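Local coordinates for protein carboxylesterase (Ferroplasma acidiphilum, PDB 3WJ2) that probably hydrolyses carboxylic esters, as a carboxylesterase of the alpha/beta hydrolase fold adapted to low pH, at residues A103-V108 with I296-A301; Y203-K208 with Y250-D255; D125-A130 with C166-D171; F35-S40 with I92-N97. All coordinates share one frame; numbering follows the deposited sequence.

Contact 1. Residues A103-V108 with I296-A301; sequences AKESGV and IVKMVA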
# COMPACT_ATOMS: atom_id res chain seq x y z
N ALA B 103 -32.20 3.70 11.90
CA ALA B 103 -33.07 3.58 13.04
C ALA B 103 -33.51 2.15 13.37
O ALA B 103 -33.48 1.78 14.52
CB ALA B 103 -34.29 4.51 12.79
N LYS B 104 -33.80 1.39 12.31
CA LYS B 104 -34.27 0.01 12.50
C LYS B 104 -33.13 -0.84 13.10
O LYS B 104 -33.30 -1.56 14.09
CB LYS B 104 -34.79 -0.54 11.21
CG LYS B 104 -35.38 -1.97 11.38
CD LYS B 104 -36.85 -2.13 10.81
CE LYS B 104 -37.98 -2.24 11.87
NZ LYS B 104 -39.35 -2.12 11.28
N GLU B 105 -31.91 -0.67 12.55
CA GLU B 105 -30.82 -1.49 13.01
C GLU B 105 -30.17 -1.10 14.36
O GLU B 105 -29.66 -1.95 15.10
CB GLU B 105 -29.73 -1.51 11.93
CG GLU B 105 -30.19 -2.14 10.59
CD GLU B 105 -30.57 -3.61 10.72
OE1 GLU B 105 -30.09 -4.29 11.65
OE2 GLU B 105 -31.49 -4.05 9.95
N SER B 106 -30.19 0.21 14.71
CA SER B 106 -29.63 0.65 15.94
C SER B 106 -30.61 0.57 17.11
O SER B 106 -30.18 0.47 18.21
CB SER B 106 -29.12 2.13 15.87
OG SER B 106 -30.24 3.03 15.61
N GLY B 107 -31.90 0.73 16.79
CA GLY B 107 -32.82 0.79 17.96
C GLY B 107 -32.80 2.07 18.73
O GLY B 107 -33.33 2.12 19.83
N VAL B 108 -32.17 3.11 18.21
CA VAL B 108 -32.12 4.41 18.93
C VAL B 108 -32.79 5.46 18.09
O VAL B 108 -33.07 5.21 16.89
CB VAL B 108 -30.72 4.86 19.41
CG1 VAL B 108 -29.98 3.74 20.24
CG2 VAL B 108 -29.85 5.32 18.23
N ILE B 296 -21.80 -3.83 6.69
CA ILE B 296 -20.92 -2.83 7.43
C ILE B 296 -21.78 -1.84 8.14
O ILE B 296 -21.52 -1.52 9.34
CB ILE B 296 -19.90 -2.20 6.45
CG1 ILE B 296 -18.89 -3.26 6.10
CG2 ILE B 296 -19.24 -0.88 7.02
CD1 ILE B 296 -18.07 -2.83 4.84
N VAL B 297 -22.82 -1.31 7.46
CA VAL B 297 -23.71 -0.38 8.14
C VAL B 297 -24.42 -1.07 9.32
O VAL B 297 -24.55 -0.49 10.39
CB VAL B 297 -24.75 0.20 7.14
CG1 VAL B 297 -25.79 1.09 7.95
CG2 VAL B 297 -24.10 0.98 6.05
N LYS B 298 -24.95 -2.30 9.15
CA LYS B 298 -25.55 -3.04 10.27
C LYS B 298 -24.60 -3.23 11.48
O LYS B 298 -24.97 -3.08 12.65
CB LYS B 298 -25.98 -4.45 9.79
CG LYS B 298 -27.21 -4.43 9.03
CD LYS B 298 -27.52 -5.88 8.41
CE LYS B 298 -27.70 -6.90 9.38
NZ LYS B 298 -28.36 -7.97 8.54
N MET B 299 -23.31 -3.53 11.16
CA MET B 299 -22.25 -3.76 12.17
C MET B 299 -22.19 -2.45 13.03
O MET B 299 -22.19 -2.53 14.26
CB MET B 299 -20.87 -4.02 11.49
CG MET B 299 -20.74 -5.42 11.19
SD MET B 299 -19.07 -5.37 10.23
CE MET B 299 -19.14 -6.98 10.70
N VAL B 300 -22.05 -1.34 12.39
CA VAL B 300 -21.90 -0.06 13.09
C VAL B 300 -23.17 0.26 13.86
O VAL B 300 -23.13 0.58 15.06
CB VAL B 300 -21.54 1.04 12.10
CG1 VAL B 300 -21.58 2.37 12.81
CG2 VAL B 300 -20.09 0.76 11.55
N ALA B 301 -24.32 0.16 13.16
CA ALA B 301 -25.54 0.58 13.79
C ALA B 301 -25.83 -0.24 15.03
O ALA B 301 -26.39 0.32 15.96
CB ALA B 301 -26.72 0.41 12.72
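Helix-to-helix packing on one face of the alpha/beta hydrolase sheet brings Glu105 and Ser106, at the end of helix 96-106, against Lys298 and Ala301 of helix 291-303. The backbones come close, with Ser106 CA 4.6 Å from Ala301 CA, as the small Ala301 side chain, directed at the partner helix, allows. Its CB meets Glu105 CB at 3.7 Å. One turn back, the carboxylate carbon of Glu105, CD, lies 3.8 Å from Lys298 CG, so the acid group rests beside the lysine's aliphatic chain. The charged ends remain apart, with 5.1 Å between Glu105 OE1 and Lys298 NZ, and each has another partner: Glu105 forms a salt bridge with Arg302, Lys298 with Asp306 of the second subunit. Ser106 touches through CA and CB, not through its hydroxyl: both carbons stand 3.3 Å from Ala301 O, the CA as a CA-H...O contact bent to 130°. The hydroxyl is engaged within its own chain, at the helix end. With chi1 at 63°, OG accepts from Val108 N at 3.2 Å in an ST turn and also bonds to Leu102 O. Gly107, with positive phi, turns the chain out of the helix toward strand 109-113. Behind the contact, Val300 packs on strands 180-183 and 243-248, while Val297 fills in against Phe101 and Leu102 of helix 96-106.

Contact 2. Residues Y203-K208 with Y250-D255; sequences YVLTGK and YDPLRD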
# COMPACT_ATOMS: atom_id res chain seq x y z
N TYR B 203 -14.41 7.26 -11.81
CA TYR B 203 -15.80 7.83 -11.95
C TYR B 203 -16.69 8.24 -10.75
O TYR B 203 -17.38 9.28 -10.91
CB TYR B 203 -16.63 7.10 -13.04
CG TYR B 203 -15.86 6.91 -14.35
CD1 TYR B 203 -15.69 7.96 -15.27
CD2 TYR B 203 -15.28 5.67 -14.64
CE1 TYR B 203 -14.94 7.76 -16.47
CE2 TYR B 203 -14.55 5.46 -15.80
CZ TYR B 203 -14.38 6.50 -16.72
OH TYR B 203 -13.65 6.20 -17.85
N VAL B 204 -16.74 7.50 -9.61
CA VAL B 204 -17.81 7.81 -8.62
C VAL B 204 -17.48 9.05 -7.80
O VAL B 204 -18.15 10.01 -7.88
CB VAL B 204 -18.37 6.66 -7.72
CG1 VAL B 204 -19.63 7.15 -6.98
CG2 VAL B 204 -18.73 5.42 -8.53
N LEU B 205 -16.42 9.05 -7.03
CA LEU B 205 -16.00 10.36 -6.49
C LEU B 205 -14.68 10.67 -7.12
O LEU B 205 -13.71 9.99 -6.83
CB LEU B 205 -15.91 10.30 -4.98
CG LEU B 205 -15.29 11.49 -4.27
CD1 LEU B 205 -16.15 12.78 -4.55
CD2 LEU B 205 -15.13 11.14 -2.77
N THR B 206 -14.60 11.63 -8.03
CA THR B 206 -13.39 11.90 -8.71
C THR B 206 -12.59 13.01 -8.04
O THR B 206 -13.15 13.79 -7.27
CB THR B 206 -13.63 12.35 -10.17
OG1 THR B 206 -14.43 13.55 -10.17
CG2 THR B 206 -14.45 11.36 -10.93
N GLY B 207 -11.32 13.13 -8.43
CA GLY B 207 -10.46 14.26 -8.01
C GLY B 207 -11.01 15.64 -8.36
O GLY B 207 -11.05 16.58 -7.52
N LYS B 208 -11.49 15.76 -9.58
CA LYS B 208 -12.08 17.00 -10.08
C LYS B 208 -13.32 17.35 -9.29
O LYS B 208 -13.48 18.51 -8.94
CB LYS B 208 -12.45 16.91 -11.54
CG LYS B 208 -11.19 16.98 -12.41
CD LYS B 208 -11.60 16.67 -13.85
CE LYS B 208 -12.14 17.95 -14.46
NZ LYS B 208 -12.29 17.77 -15.91
N TYR B 250 -11.52 1.47 -1.71
CA TYR B 250 -11.24 2.11 -3.01
C TYR B 250 -11.86 3.48 -3.09
O TYR B 250 -12.89 3.67 -3.71
CB TYR B 250 -11.87 1.16 -4.06
CG TYR B 250 -11.11 -0.18 -4.19
CD1 TYR B 250 -9.80 -0.19 -4.61
CD2 TYR B 250 -11.73 -1.35 -3.89
CE1 TYR B 250 -9.11 -1.45 -4.71
CE2 TYR B 250 -11.12 -2.59 -4.06
CZ TYR B 250 -9.79 -2.60 -4.46
OH TYR B 250 -9.16 -3.81 -4.66
N ASP B 251 -11.32 4.38 -2.33
CA ASP B 251 -12.01 5.71 -2.15
C ASP B 251 -10.87 6.71 -2.00
O ASP B 251 -9.94 6.53 -1.18
CB ASP B 251 -12.85 5.62 -0.85
CG ASP B 251 -13.45 6.96 -0.42
OD1 ASP B 251 -13.23 8.02 -0.92
OD2 ASP B 251 -14.30 6.80 0.52
N PRO B 252 -10.87 7.78 -2.80
CA PRO B 252 -9.79 8.80 -2.65
C PRO B 252 -9.64 9.38 -1.24
O PRO B 252 -8.55 9.81 -0.83
CB PRO B 252 -10.09 9.86 -3.69
CG PRO B 252 -11.58 9.60 -4.08
CD PRO B 252 -11.92 8.20 -3.76
N LEU B 253 -10.75 9.43 -0.46
CA LEU B 253 -10.73 10.01 0.88
C LEU B 253 -10.17 9.11 1.97
O LEU B 253 -10.11 9.48 3.13
CB LEU B 253 -12.18 10.36 1.32
CG LEU B 253 -12.75 11.43 0.44
CD1 LEU B 253 -14.09 11.97 1.12
CD2 LEU B 253 -11.89 12.54 0.01
N ARG B 254 -9.82 7.84 1.66
CA ARG B 254 -9.51 6.83 2.64
C ARG B 254 -8.26 7.16 3.49
O ARG B 254 -8.29 6.99 4.70
CB ARG B 254 -9.26 5.51 1.88
CG ARG B 254 -8.86 4.30 2.77
CD ARG B 254 -8.29 3.17 1.88
NE ARG B 254 -6.92 3.55 1.56
CZ ARG B 254 -6.18 2.80 0.71
NH1 ARG B 254 -6.74 1.82 -0.01
NH2 ARG B 254 -4.92 3.15 0.49
N ASP B 255 -7.16 7.49 2.83
CA ASP B 255 -5.89 7.56 3.66
C ASP B 255 -5.96 8.62 4.81
O ASP B 255 -5.63 8.29 5.97
CB ASP B 255 -4.65 7.78 2.82
CG ASP B 255 -4.23 6.48 2.02
OD1 ASP B 255 -4.73 5.39 2.32
OD2 ASP B 255 -3.37 6.63 1.13
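Leu205 points its side chain into the turn formed by Asp251, Pro252 and Leu253, and one methyl, CD2, reaches all three. The Leu205 side chain lies oblique to the proline ring, with CD2 4.1 Å from Pro252 CG, and at about a right angle to that of Leu253, with CD2 4.0 Å from Leu253 CG. Its torsions explain this reach: CG stands opposite the backbone N (chi1 171°), which carries the branch forward from the loop backbone. Leu205 O approaches Pro252 CG at 3.5 Å, so main chain and side chain of one residue both touch the ring. Asp251 OD1 accepts from Leu253 N at 2.9 Å, the donor well above the carboxylate plane, and Arg254 N closes a type I turn on Asp251 O. In the other segment, Thr206 is the N-cap of helix 207-217, whose Ile210 packs on Leu205, Pro252 and Leu253. In relatives, the aspartate that opens a DPLRD sequence is the catalytic acid; the contact of Asp251 with His281 is consistent with that role here, and Leu205 and Leu253 also pack on that histidine. Apolar contact and shape, rather than directional bonds, thus join the segments, with Leu205 CD2 4.1 Å from Asp251 OD1.

Contact 3. Residues D125-A130 with C166-D171; sequences DAFNDA and CLKCRD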
# COMPACT_ATOMS: atom_id res chain seq x y z
N ASP B 125 -21.17 28.13 7.49
CA ASP B 125 -22.59 27.95 7.80
C ASP B 125 -22.95 26.47 8.18
O ASP B 125 -23.59 26.26 9.18
CB ASP B 125 -23.50 28.45 6.63
CG ASP B 125 -23.42 30.00 6.45
OD1 ASP B 125 -22.80 30.68 7.32
OD2 ASP B 125 -23.95 30.53 5.43
N ALA B 126 -22.57 25.48 7.34
CA ALA B 126 -23.02 24.07 7.68
C ALA B 126 -22.39 23.70 9.00
O ALA B 126 -23.00 22.95 9.77
CB ALA B 126 -22.53 23.13 6.58
N PHE B 127 -21.12 24.07 9.14
CA PHE B 127 -20.46 23.71 10.40
C PHE B 127 -21.21 24.30 11.62
O PHE B 127 -21.43 23.63 12.63
CB PHE B 127 -18.98 24.22 10.35
CG PHE B 127 -18.34 24.15 11.69
CD1 PHE B 127 -17.96 22.95 12.27
CD2 PHE B 127 -18.25 25.35 12.44
CE1 PHE B 127 -17.42 22.93 13.59
CE2 PHE B 127 -17.74 25.32 13.76
CZ PHE B 127 -17.33 24.11 14.34
N ASN B 128 -21.52 25.62 11.56
CA ASN B 128 -22.26 26.24 12.64
C ASN B 128 -23.65 25.59 12.80
O ASN B 128 -24.13 25.47 13.92
CB ASN B 128 -22.41 27.74 12.34
CG ASN B 128 -21.10 28.52 12.55
OD1 ASN B 128 -20.14 28.05 13.25
ND2 ASN B 128 -21.04 29.73 11.93
N ASP B 129 -24.27 25.17 11.68
CA ASP B 129 -25.52 24.47 11.78
C ASP B 129 -25.38 23.15 12.56
O ASP B 129 -26.24 22.77 13.38
CB ASP B 129 -26.09 24.22 10.40
CG ASP B 129 -26.52 25.45 9.70
OD1 ASP B 129 -26.60 26.54 10.33
OD2 ASP B 129 -26.79 25.38 8.48
N ALA B 130 -24.35 22.39 12.27
CA ALA B 130 -24.06 21.12 12.96
C ALA B 130 -23.79 21.35 14.46
O ALA B 130 -24.43 20.75 15.33
CB ALA B 130 -22.91 20.34 12.19
N CYS B 166 -17.23 18.17 17.16
CA CYS B 166 -16.64 17.59 18.40
C CYS B 166 -15.41 18.37 18.76
O CYS B 166 -15.24 18.68 19.95
CB CYS B 166 -16.28 16.14 18.23
SG CYS B 166 -17.84 15.13 18.12
N LEU B 167 -14.61 18.73 17.78
CA LEU B 167 -13.38 19.50 18.07
C LEU B 167 -13.77 20.85 18.69
O LEU B 167 -13.12 21.33 19.65
CB LEU B 167 -12.64 19.84 16.76
CG LEU B 167 -11.76 18.72 16.29
CD1 LEU B 167 -11.22 19.06 14.93
CD2 LEU B 167 -10.44 18.56 17.30
N LYS B 168 -14.81 21.50 18.18
CA LYS B 168 -15.18 22.82 18.77
C LYS B 168 -15.77 22.66 20.19
O LYS B 168 -15.52 23.53 21.10
CB LYS B 168 -16.17 23.55 17.83
CG LYS B 168 -16.53 24.95 18.42
CD LYS B 168 -17.32 25.85 17.48
CE LYS B 168 -17.92 27.05 18.37
NZ LYS B 168 -18.46 28.01 17.26
N CYS B 169 -16.56 21.62 20.45
CA CYS B 169 -17.04 21.31 21.82
C CYS B 169 -15.84 21.15 22.72
O CYS B 169 -15.84 21.76 23.83
CB CYS B 169 -17.88 20.00 21.88
SG CYS B 169 -19.47 20.14 21.01
N ARG B 170 -14.81 20.50 22.21
CA ARG B 170 -13.63 20.21 23.09
C ARG B 170 -12.96 21.54 23.36
O ARG B 170 -12.63 21.87 24.60
CB ARG B 170 -12.75 19.17 22.35
CG ARG B 170 -11.58 18.53 23.20
CD ARG B 170 -10.45 19.52 23.36
NE ARG B 170 -9.96 20.14 22.11
CZ ARG B 170 -9.23 19.53 21.17
NH1 ARG B 170 -8.88 18.25 21.34
NH2 ARG B 170 -8.84 20.20 20.09
N ASP B 171 -12.76 22.31 22.31
CA ASP B 171 -12.04 23.61 22.45
C ASP B 171 -12.76 24.54 23.40
O ASP B 171 -12.08 25.23 24.23
CB ASP B 171 -11.88 24.25 21.10
CG ASP B 171 -10.95 23.48 20.20
OD1 ASP B 171 -10.12 22.69 20.69
OD2 ASP B 171 -10.94 23.75 18.97
O HOH W 1 -20.54 27.14 15.79
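Hydrocarbon contact comes first between Phe127 and Lys168. Within these segments the nearest CA atoms, of Phe127 and Lys168, are 9.9 Å apart, and the two side chains span that distance; earlier in helix 157-172, Leu161 and Ala164 pack directly on helix 125-139. Lys168 runs almost fully extended, and its aliphatic chain passes the rim of the Phe127 ring rather than a face: CD is 3.6 Å from Phe127 CZ, while Lys168 CB lies in the ring plane, 3.7 Å from the same CZ. The ring of Tyr228 also meets the phenyl ring, their planes about 15° apart. The polar contact is indirect. Lys168 NZ and Asn128 OD1 are 4.3 Å apart, too far to bond, and a water fills the step: it accepts from Lys168 NZ at 2.7 Å and donates to Asn128 OD1 at 2.7 Å. Tyr131 adds a cation-pi contact to the ammonium. No ion pair joins the two segments: Arg170 grips Asp171 OD1 side-on with NE and NH2, and Asp129 pairs with Arg63 and Arg116. Successive beta-alpha-beta crossovers of the alpha/beta hydrolase fold are characteristically arranged this way, helix 125-139 leading from strand 109-113 to strand 150-155 and helix 157-172 from there to strand 180-183.

Contact 4. Residues F35-S40 with I92-N97; sequences FLDESS and IETYDN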
# COMPACT_ATOMS: atom_id res chain seq x y z
N PHE B 35 -30.21 17.69 -10.18
CA PHE B 35 -29.94 16.46 -10.85
C PHE B 35 -29.65 15.34 -9.88
O PHE B 35 -30.20 14.28 -9.95
CB PHE B 35 -28.79 16.62 -11.84
CG PHE B 35 -28.42 15.33 -12.52
CD1 PHE B 35 -29.29 14.74 -13.48
CD2 PHE B 35 -27.20 14.70 -12.23
CE1 PHE B 35 -28.94 13.56 -14.10
CE2 PHE B 35 -26.85 13.49 -12.86
CZ PHE B 35 -27.71 12.94 -13.81
N LEU B 36 -28.74 15.59 -8.94
CA LEU B 36 -28.34 14.50 -8.11
C LEU B 36 -29.43 14.14 -7.08
O LEU B 36 -29.64 12.91 -6.82
CB LEU B 36 -27.00 14.87 -7.43
CG LEU B 36 -25.80 15.06 -8.38
CD1 LEU B 36 -24.60 15.65 -7.51
CD2 LEU B 36 -25.43 13.71 -8.99
N ASP B 37 -30.17 15.13 -6.55
CA ASP B 37 -31.15 14.76 -5.54
C ASP B 37 -32.35 14.05 -6.21
O ASP B 37 -32.85 13.07 -5.68
CB ASP B 37 -31.71 15.95 -4.77
CG ASP B 37 -30.66 16.62 -3.81
OD1 ASP B 37 -29.65 15.94 -3.57
OD2 ASP B 37 -30.96 17.79 -3.42
N GLU B 38 -32.78 14.59 -7.36
CA GLU B 38 -33.96 13.99 -8.03
C GLU B 38 -33.63 12.63 -8.64
O GLU B 38 -34.45 11.71 -8.54
CB GLU B 38 -34.61 14.95 -9.03
CG GLU B 38 -35.10 16.31 -8.46
CD GLU B 38 -36.28 16.22 -7.42
OE1 GLU B 38 -36.92 15.13 -7.30
OE2 GLU B 38 -36.53 17.22 -6.69
N SER B 39 -32.44 12.49 -9.20
CA SER B 39 -31.93 11.19 -9.66
C SER B 39 -32.02 10.15 -8.56
O SER B 39 -32.49 9.01 -8.79
CB SER B 39 -30.47 11.28 -10.16
OG SER B 39 -30.47 11.90 -11.42
N SER B 40 -31.56 10.52 -7.36
CA SER B 40 -31.62 9.65 -6.21
C SER B 40 -33.05 9.25 -5.80
O SER B 40 -33.34 8.06 -5.56
CB SER B 40 -30.80 10.26 -5.03
OG SER B 40 -31.17 9.57 -3.86
N ILE B 92 -33.11 15.60 3.61
CA ILE B 92 -33.79 14.64 4.37
C ILE B 92 -34.49 13.58 3.49
O ILE B 92 -34.47 12.42 3.80
CB ILE B 92 -34.80 15.36 5.31
CG1 ILE B 92 -34.06 15.88 6.53
CG2 ILE B 92 -35.81 14.36 5.80
CD1 ILE B 92 -34.83 16.92 7.38
N GLU B 93 -35.12 14.03 2.41
CA GLU B 93 -35.81 13.09 1.58
C GLU B 93 -34.87 12.15 0.88
O GLU B 93 -35.20 10.94 0.88
CB GLU B 93 -36.72 13.77 0.51
CG GLU B 93 -37.83 14.68 1.15
CD GLU B 93 -38.75 14.01 2.18
OE1 GLU B 93 -38.91 12.78 2.22
OE2 GLU B 93 -39.27 14.77 3.03
N THR B 94 -33.69 12.63 0.42
CA THR B 94 -32.86 11.67 -0.32
C THR B 94 -32.21 10.65 0.67
O THR B 94 -31.80 9.55 0.26
CB THR B 94 -31.81 12.29 -1.16
OG1 THR B 94 -30.83 12.99 -0.33
CG2 THR B 94 -32.35 13.36 -2.10
N TYR B 95 -32.07 11.08 1.94
CA TYR B 95 -31.54 10.20 2.96
C TYR B 95 -32.60 9.40 3.67
O TYR B 95 -32.24 8.68 4.56
CB TYR B 95 -30.65 11.06 4.02
CG TYR B 95 -29.22 11.13 3.44
CD1 TYR B 95 -28.94 11.87 2.31
CD2 TYR B 95 -28.17 10.42 4.11
CE1 TYR B 95 -27.57 11.90 1.74
CE2 TYR B 95 -26.90 10.49 3.56
CZ TYR B 95 -26.62 11.16 2.41
OH TYR B 95 -25.36 11.17 1.89
N ASP B 96 -33.88 9.53 3.34
CA ASP B 96 -34.83 8.95 4.22
C ASP B 96 -34.77 7.39 4.30
O ASP B 96 -34.91 6.81 5.39
CB ASP B 96 -36.22 9.43 3.65
CG ASP B 96 -37.39 9.10 4.60
OD1 ASP B 96 -37.57 9.75 5.67
OD2 ASP B 96 -38.05 8.05 4.27
N ASN B 97 -34.56 6.70 3.17
CA ASN B 97 -34.49 5.23 3.19
C ASN B 97 -33.27 4.82 4.14
O ASN B 97 -33.46 3.96 4.99
CB ASN B 97 -34.22 4.60 1.84
CG ASN B 97 -35.52 4.47 1.00
OD1 ASN B 97 -36.54 5.11 1.33
ND2 ASN B 97 -35.46 3.68 -0.03
O HOH W 2 -32.75 8.65 -2.22
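Two unlike backbones meet where Asp37 and Ser40, on the regular helix 29-43 near the N-terminus, face Thr94 in a type I turn from Glu93 to Asp96, Asp37 CA being 6.3 Å from Thr94 CA. That turn leads into helix 96-106 of the alpha/beta hydrolase fold and is closed by Asp96 N bonding to Glu93 O. Thr94 lays its methyl against the helix. With chi1 at 65°, OG1 takes the position between the backbone N and the carbonyl carbon, which leaves CG2 beside the N and directed at Asp37: CG2 is 3.6 Å from Asp37 O and 3.8 Å from Asp37 CB. The methyl thus covers a carbonyl oxygen and the base of an acidic side chain whose OD1 is bonded to Gly90 N. Gly90 belongs to the loop after strand 78-82, which in this family probably carries the oxyanion-hole sequence. Farther along the helix, Leu41 also touches the Thr94 side chain. The Ser40 hydroxyl closes the contact, OG resting 3.9 Å from Thr94 CB, and a water links it to the turn; this water lies 2.5 Å from Ser40 OG and donates to Thr94 O at 2.8 Å.

A worked example of how one fold collects distant segments, these four contacts lie about 14 to 15 Å from the centre of the chain, with contact centres 20 to 25 Å apart and no two touching. Contact 4 closes first along the chain; contact 1 then opens and encloses contact 3 and, after it, contact 2. Contacts 1 and 4 share helix 96-106: the turn leading into it packs on helix 29-43, and its end on helix 291-303. Contact 2 ties the loop after strand 243-248 to the loop that leads into helix 207-217. Contacts 1 and 3 thus lie on opposite faces of the sheet, and contact 2 among the loops beyond its strands, where the probable catalytic residues lie.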